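Local coordinates for hypothetical multiheme protein (Ignicoccus hospitalis KIN4/I, PDB 4QO5) that probably carries electrons as a membrane-associated octaheme cytochrome c, which also binds calcium and bears an attached glycan, at residues A[143-148]-A[456-461]. Numbering follows the deposited sequence.
Sequences VNASTM and KPVTLF. With CA (calcium ion), chain J; NAG (2-acetamido-2-deoxy-beta-D-glucopyranose), chain K; HEC (heme c), chain E.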
loop_
_atom_site.group_PDB
_atom_site.type_symbol
_atom_site.label_atom_id
_atom_site.label_comp_id
_atom_site.label_asym_id
_atom_site.label_seq_id
_atom_site.Cartn_x
_atom_site.Cartn_y
_atom_site.Cartn_z
ATOM N N VAL A 143 -16.492 18.520 -6.340
ATOM C CA VAL A 143 -16.250 17.680 -7.513
ATOM C C VAL A 143 -15.642 18.523 -8.618
ATOM O O VAL A 143 -14.583 18.203 -9.167
ATOM C CB VAL A 143 -17.552 17.031 -8.045
ATOM C CG1 VAL A 143 -17.327 16.442 -9.435
ATOM C CG2 VAL A 143 -18.067 15.965 -7.080
ATOM N N ASN A 144 -16.307 19.626 -8.921
ATOM C CA ASN A 144 -15.841 20.519 -9.956
ATOM C C ASN A 144 -14.470 21.126 -9.757
ATOM O O ASN A 144 -13.672 21.192 -10.700
ATOM C CB ASN A 144 -16.823 21.642 -10.107
ATOM C CG ASN A 144 -17.825 21.334 -11.112
ATOM O OD1 ASN A 144 -18.359 20.205 -11.161
ATOM N ND2 ASN A 144 -18.049 22.290 -12.003
ATOM N N ALA A 145 -14.213 21.599 -8.540
ATOM C CA ALA A 145 -12.918 22.203 -8.225
ATOM C C ALA A 145 -11.794 21.183 -8.343
ATOM O O ALA A 145 -10.628 21.542 -8.562
ATOM C CB ALA A 145 -12.942 22.808 -6.816
ATOM N N SER A 146 -12.142 19.907 -8.205
ATOM C CA SER A 146 -11.133 18.858 -8.142
ATOM C C SER A 146 -10.844 18.215 -9.488
ATOM O O SER A 146 -9.868 17.494 -9.621
ATOM C CB SER A 146 -11.556 17.769 -7.152
ATOM O OG SER A 146 -11.757 18.298 -5.856
ATOM N N THR A 147 -11.698 18.457 -10.482
ATOM C CA THR A 147 -11.633 17.698 -11.727
ATOM C C THR A 147 -11.770 18.550 -12.978
ATOM O O THR A 147 -11.879 18.020 -14.082
ATOM C CB THR A 147 -12.750 16.648 -11.780
ATOM O OG1 THR A 147 -14.016 17.316 -11.684
ATOM C CG2 THR A 147 -12.612 15.652 -10.631
ATOM N N MET A 148 -11.779 19.866 -12.813
ATOM C CA MET A 148 -11.924 20.767 -13.950
ATOM C C MET A 148 -10.921 21.892 -13.822
ATOM O O MET A 148 -10.531 22.263 -12.717
ATOM C CB MET A 148 -13.354 21.331 -14.021
ATOM C CG MET A 148 -14.425 20.254 -14.171
ATOM S SD MET A 148 -16.124 20.860 -13.993
ATOM C CE MET A 148 -16.387 21.621 -15.586
ATOM N N LYS A 456 -21.297 31.225 -5.944
ATOM C CA LYS A 456 -20.522 30.352 -6.817
ATOM C C LYS A 456 -19.650 29.450 -5.954
ATOM O O LYS A 456 -18.465 29.726 -5.776
ATOM C CB LYS A 456 -19.619 31.181 -7.727
ATOM C CG LYS A 456 -20.203 31.539 -9.083
ATOM C CD LYS A 456 -19.340 30.957 -10.201
ATOM C CE LYS A 456 -17.897 31.456 -10.119
ATOM N NZ LYS A 456 -16.954 30.654 -10.961
ATOM N N PRO A 457 -20.232 28.364 -5.418
ATOM C CA PRO A 457 -19.586 27.485 -4.427
ATOM C C PRO A 457 -18.254 26.849 -4.869
ATOM O O PRO A 457 -17.492 26.400 -4.010
ATOM C CB PRO A 457 -20.631 26.389 -4.186
ATOM C CG PRO A 457 -21.901 26.909 -4.718
ATOM C CD PRO A 457 -21.577 27.890 -5.792
ATOM N N VAL A 458 -17.962 26.799 -6.161
ATOM C CA VAL A 458 -16.670 26.256 -6.576
ATOM C C VAL A 458 -15.531 27.097 -5.982
ATOM O O VAL A 458 -14.430 26.600 -5.768
ATOM C CB VAL A 458 -16.553 26.158 -8.121
ATOM C CG1 VAL A 458 -16.510 27.547 -8.741
ATOM C CG2 VAL A 458 -15.320 25.348 -8.520
ATOM N N THR A 459 -15.818 28.368 -5.690
ATOM C CA THR A 459 -14.824 29.290 -5.140
ATOM C C THR A 459 -14.446 28.980 -3.696
ATOM O O THR A 459 -13.535 29.600 -3.139
ATOM C CB THR A 459 -15.314 30.753 -5.199
ATOM O OG1 THR A 459 -16.454 30.919 -4.336
ATOM C CG2 THR A 459 -15.683 31.128 -6.617
ATOM N N LEU A 460 -15.155 28.035 -3.083
ATOM C CA LEU A 460 -14.822 27.584 -1.737
ATOM C C LEU A 460 -13.601 26.680 -1.747
ATOM O O LEU A 460 -12.936 26.540 -0.725
ATOM C CB LEU A 460 -15.985 26.807 -1.126
ATOM C CG LEU A 460 -17.254 27.602 -0.836
ATOM C CD1 LEU A 460 -18.428 26.653 -0.630
ATOM C CD2 LEU A 460 -17.019 28.460 0.408
ATOM N N PHE A 461 -13.313 26.080 -2.906
ATOM C CA PHE A 461 -12.418 24.934 -2.972
ATOM C C PHE A 461 -11.371 25.049 -4.075
ATOM O O PHE A 461 -10.690 24.067 -4.371
ATOM C CB PHE A 461 -13.208 23.646 -3.255
ATOM C CG PHE A 461 -14.367 23.413 -2.329
ATOM C CD1 PHE A 461 -14.158 23.193 -0.975
ATOM C CD2 PHE A 461 -15.661 23.372 -2.823
ATOM C CE1 PHE A 461 -15.224 22.969 -0.129
ATOM C CE2 PHE A 461 -16.725 23.151 -1.990
ATOM C CZ PHE A 461 -16.511 22.942 -0.639
HETATM CA CA CA J . -11.487 30.501 -3.632
HETATM C C1 NAG K . -20.772 21.551 -12.008
HETATM C C2 NAG K . -21.446 22.846 -11.723
HETATM C C3 NAG K . -22.566 23.038 -12.732
HETATM C C4 NAG K . -21.996 22.960 -14.156
HETATM C C5 NAG K . -21.102 21.725 -14.337
HETATM C C6 NAG K . -20.343 21.718 -15.645
HETATM C C7 NAG K . -21.374 23.575 -9.365
HETATM C C8 NAG K . -22.050 23.494 -8.026
HETATM N N2 NAG K . -21.955 22.886 -10.356
HETATM O O3 NAG K . -23.217 24.278 -12.492
HETATM O O4 NAG K . -23.042 22.866 -15.109
HETATM O O5 NAG K . -20.131 21.626 -13.284
HETATM O O6 NAG K . -19.827 23.002 -15.970
HETATM O O7 NAG K . -20.357 24.247 -9.534
HETATM FE FE HEC E . -16.284 10.162 -2.383
HETATM C CHA HEC E . -18.327 9.830 0.417
HETATM C CHB HEC E . -16.960 13.516 -2.385
HETATM C CHC HEC E . -14.124 10.610 -5.023
HETATM C CHD HEC E . -15.200 6.965 -2.019
HETATM N NA HEC E . -17.386 11.415 -1.169
HETATM C C1A HEC E . -18.244 11.076 -0.150
HETATM C C2A HEC E . -19.021 12.249 0.203
HETATM C C3A HEC E . -18.614 13.247 -0.579
HETATM C C4A HEC E . -17.584 12.748 -1.445
HETATM C CMA HEC E . -19.089 14.714 -0.613
HETATM C CAA HEC E . -20.133 12.323 1.275
HETATM C CBA HEC E . -21.442 12.253 0.480
HETATM C CGA HEC E . -22.669 12.201 1.364
HETATM O O1A HEC E . -23.458 13.181 1.363
HETATM O O2A HEC E . -22.853 11.179 2.064
HETATM N NB HEC E . -15.707 11.727 -3.471
HETATM C C1B HEC E . -16.062 13.044 -3.305
HETATM C C2B HEC E . -15.432 13.848 -4.318
HETATM C C3B HEC E . -14.595 13.046 -4.988
HETATM C C4B HEC E . -14.802 11.696 -4.520
HETATM C CMB HEC E . -15.557 15.392 -4.375
HETATM C CAB HEC E . -13.565 13.312 -6.110
HETATM C CBB HEC E . -12.991 14.730 -6.312
HETATM N NC HEC E . -14.892 9.080 -3.320
HETATM C C1C HEC E . -14.170 9.366 -4.456
HETATM C C2C HEC E . -13.640 8.132 -5.000
HETATM C C3C HEC E . -13.843 7.229 -4.028
HETATM C C4C HEC E . -14.709 7.752 -3.040
HETATM C CMC HEC E . -12.621 8.122 -6.169
HETATM C CAC HEC E . -13.476 5.773 -3.796
HETATM C CBC HEC E . -11.939 5.578 -3.965
HETATM N ND HEC E . -16.704 8.636 -1.027
HETATM C C1D HEC E . -16.103 7.391 -1.066
HETATM C C2D HEC E . -16.544 6.621 0.066
HETATM C C3D HEC E . -17.505 7.515 0.837
HETATM C C4D HEC E . -17.546 8.745 0.088
HETATM C CMD HEC E . -16.127 5.191 0.420
HETATM C CAD HEC E . -18.243 7.196 2.159
HETATM C CBD HEC E . -17.212 7.316 3.277
HETATM C CGD HEC E . -17.863 7.245 4.633
HETATM O O1D HEC E . -17.127 6.991 5.619
HETATM O O2D HEC E . -19.095 7.434 4.737
HETATM O O HOH W 1 -10.499 20.782 -4.651
HETATM O O HOH W 2 -14.331 10.618 -0.862
HETATM O O HOH W 3 -12.059 31.577 -5.671
#
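A calcium-binding loop packs here on helix 137-147: Val-458 and Phe-461, in the loop leading into helix 464-485, close on Ala-145 near the C-terminal end of the helix. The methyl of Ala-145, its CB, touches both, 3.9 Å from Val-458 CG2 and 3.7 Å from Phe-461 CB, and lies 3.6 Å from Phe-461 O. In Val-458, chi1 of 68° sets CG1 between the backbone N and the carbonyl carbon, which leaves CG2 anti to the N and against Ala-145; CG2 also brushes Asn-144 CB at 4.3 Å. Past CB the Phe-461 side chain runs back along the same helix to Ala-141 and Leu-142, with Trp-469 also against it. No direct hydrogen bond joins the segments; a water donates to Ser-146 OG and, weakly, to Phe-461 O.

The helix also faces two ligands. Val-143 CG2 and Ser-146 CB lie against heme c, while Asn-144, which opens an Asn-Ala-Ser glycosylation sequon, carries the sugar on its amide, whose exact placing is doubtful. With an alanine here the sugar would probably lose its attachment point, and Arg-140 and Gln-163 the partner of their weak hydrogen bonds. On the loop's far side, Asp-462, Glu-463, Glu-466 and His-451 O share the calcium ion, with Thr-459 O bound at 2.3 Å.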